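Local coordinates for protein putative N-acetylmuramoyl-L-alanine amidase,autolysin cwp6 (Peptoclostridium difficile, PDB 5J72) that probably cleaves the amide bond between N-acetylmuramic acid and L-alanine in peptidoglycan with a zinc-dependent amidase domain, and carries CWB2 modules that anchor it to the cell wall, at residues K133-A138 against V145-Q150. Residues are numbered along the deposited sequence; the frame is centred on the assembly and turned at random.
Sequences KKLAGA and VEISKQ
With CG anti to the backbone N (chi1 -173°) and a bend at chi2, Q150 lays CB and CG against the methyls of L135. L135 has CG anti to its carbonyl carbon (chi1 -57°), which turns both methyls to Q150. The pair belongs to a CWB2 cell wall-binding module, where strand 128-135 runs through a short turn into helix 140-151. The axes of strand piece 133-135 and helix piece 145-150 come within 8.6 Å, at 128° between their directions, so the helix folds back over the strand it follows.

The two L135 methyls lie against the aliphatic part of Q150, and the two side chains cross at about a right angle. CD1 of L135 is 4.0 Å from CG of Q150. On the helix side, L135 CB also packs on I147 CG1 at 4.1 Å. L383 of helix 375-387 touches both L135 and I147, so this apolar patch continues into that helix.

E146 lies along the backbone where the strand ends. Its CG is 3.6 Å from A136 O, a van der Waals contact. No direct hydrogen bond joins the two segments. The L135 backbone instead hydrogen-bonds to Q417 of the parallel strand 411-418 and to G419 just past it, and G137 N hydrogen-bonds to T143 OG1 of helix 140-151.

At the partly exposed end, K133 brings its methylene CE to within 3.3 Å of Q150 OE1. Its ammonium does not bond that oxygen directly. One water bridges them: it accepts from K133 NZ at 2.8 Å and donates to Q150 OE1 at 3.1 Å.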
loop_
_atom_site.group_PDB
_atom_site.type_symbol
_atom_site.label_atom_id
_atom_site.label_comp_id
_atom_site.label_asym_id
_atom_site.label_seq_id
_atom_site.Cartn_x
_atom_site.Cartn_y
_atom_site.Cartn_z
ATOM N N LYS A 133 -7.821 -10.880 8.448
ATOM C CA LYS A 133 -7.765 -12.245 7.908
ATOM C C LYS A 133 -6.292 -12.497 7.568
ATOM O O LYS A 133 -5.740 -11.802 6.718
ATOM C CB LYS A 133 -8.688 -12.322 6.675
ATOM C CG LYS A 133 -8.484 -13.654 5.929
ATOM C CD LYS A 133 -9.273 -14.762 6.597
ATOM C CE LYS A 133 -9.048 -16.097 5.880
ATOM N NZ LYS A 133 -9.600 -17.203 6.686
ATOM N N LYS A 134 -5.634 -13.448 8.196
ATOM C CA LYS A 134 -4.223 -13.673 7.914
ATOM C C LYS A 134 -4.028 -14.761 6.822
ATOM O O LYS A 134 -4.588 -15.837 6.938
ATOM C CB LYS A 134 -3.506 -14.098 9.199
ATOM C CG LYS A 134 -2.022 -14.252 8.984
ATOM C CD LYS A 134 -1.297 -14.439 10.285
ATOM C CE LYS A 134 0.187 -14.412 10.026
ATOM N NZ LYS A 134 0.921 -15.033 11.147
ATOM N N LEU A 135 -3.263 -14.460 5.773
ATOM C CA LEU A 135 -3.011 -15.399 4.649
ATOM C C LEU A 135 -1.539 -15.609 4.642
ATOM O O LEU A 135 -0.781 -14.786 4.100
ATOM C CB LEU A 135 -3.493 -14.758 3.291
ATOM C CG LEU A 135 -4.975 -14.373 3.315
ATOM C CD1 LEU A 135 -5.400 -13.645 1.926
ATOM C CD2 LEU A 135 -5.886 -15.679 3.543
ATOM N N ALA A 136 -1.085 -16.702 5.239
ATOM C CA ALA A 136 0.351 -16.862 5.333
ATOM C C ALA A 136 0.753 -18.269 5.639
ATOM O O ALA A 136 -0.033 -18.985 6.269
ATOM C CB ALA A 136 0.843 -15.995 6.499
ATOM N N GLY A 137 1.966 -18.650 5.237
ATOM C CA GLY A 137 2.528 -19.952 5.588
ATOM C C GLY A 137 3.993 -19.772 6.008
ATOM O O GLY A 137 4.441 -18.632 6.195
ATOM N N ALA A 138 4.753 -20.868 6.137
ATOM C CA ALA A 138 6.160 -20.860 6.566
ATOM C C ALA A 138 7.062 -20.086 5.641
ATOM O O ALA A 138 7.951 -19.392 6.110
ATOM C CB ALA A 138 6.667 -22.292 6.671
ATOM N N VAL A 145 0.091 -20.070 -1.580
ATOM C CA VAL A 145 -0.995 -21.068 -1.553
ATOM C C VAL A 145 -2.151 -20.576 -0.705
ATOM O O VAL A 145 -3.324 -20.781 -1.073
ATOM C CB VAL A 145 -0.431 -22.422 -1.029
ATOM C CG1 VAL A 145 -1.593 -23.430 -0.743
ATOM C CG2 VAL A 145 0.518 -23.029 -2.104
ATOM N N GLU A 146 -1.884 -19.912 0.459
ATOM C CA GLU A 146 -3.029 -19.476 1.248
ATOM C C GLU A 146 -3.809 -18.396 0.523
ATOM O O GLU A 146 -5.011 -18.286 0.712
ATOM C CB GLU A 146 -2.598 -18.962 2.623
ATOM C CG GLU A 146 -1.976 -20.088 3.467
ATOM C CD GLU A 146 -2.993 -21.257 3.663
ATOM O OE1 GLU A 146 -2.667 -22.414 3.319
ATOM O OE2 GLU A 146 -4.109 -20.993 4.117
ATOM N N ILE A 147 -3.120 -17.586 -0.299
ATOM C CA ILE A 147 -3.794 -16.524 -1.056
ATOM C C ILE A 147 -4.703 -17.172 -2.136
ATOM O O ILE A 147 -5.832 -16.745 -2.368
ATOM C CB ILE A 147 -2.709 -15.616 -1.671
ATOM C CG1 ILE A 147 -2.051 -14.721 -0.554
ATOM C CG2 ILE A 147 -3.373 -14.660 -2.715
ATOM C CD1 ILE A 147 -0.729 -14.044 -1.076
ATOM N N SER A 148 -4.159 -18.153 -2.795
ATOM C CA SER A 148 -4.844 -18.925 -3.839
ATOM C C SER A 148 -6.151 -19.563 -3.259
ATOM O O SER A 148 -7.237 -19.449 -3.836
ATOM C CB SER A 148 -3.852 -20.017 -4.340
ATOM O OG SER A 148 -4.557 -20.795 -5.302
ATOM N N LYS A 149 -6.057 -20.173 -2.076
ATOM C CA LYS A 149 -7.250 -20.792 -1.422
ATOM C C LYS A 149 -8.245 -19.786 -1.048
ATOM O O LYS A 149 -9.443 -20.056 -1.046
ATOM C CB LYS A 149 -6.811 -21.544 -0.169
ATOM C CG LYS A 149 -6.130 -22.819 -0.559
ATOM C CD LYS A 149 -5.554 -23.543 0.676
ATOM C CE LYS A 149 -4.945 -24.843 0.173
ATOM N NZ LYS A 149 -4.273 -25.657 1.250
ATOM N N GLN A 150 -7.799 -18.579 -0.711
ATOM C CA GLN A 150 -8.761 -17.534 -0.370
ATOM C C GLN A 150 -9.548 -17.033 -1.539
ATOM O O GLN A 150 -10.780 -16.891 -1.432
ATOM C CB GLN A 150 -8.008 -16.319 0.271
ATOM C CG GLN A 150 -8.947 -15.234 0.810
ATOM C CD GLN A 150 -9.789 -15.750 1.984
ATOM O OE1 GLN A 150 -9.407 -16.715 2.678
ATOM N NE2 GLN A 150 -10.914 -15.057 2.246
HETATM O O HOH W 1 -10.380 -18.860 4.619
#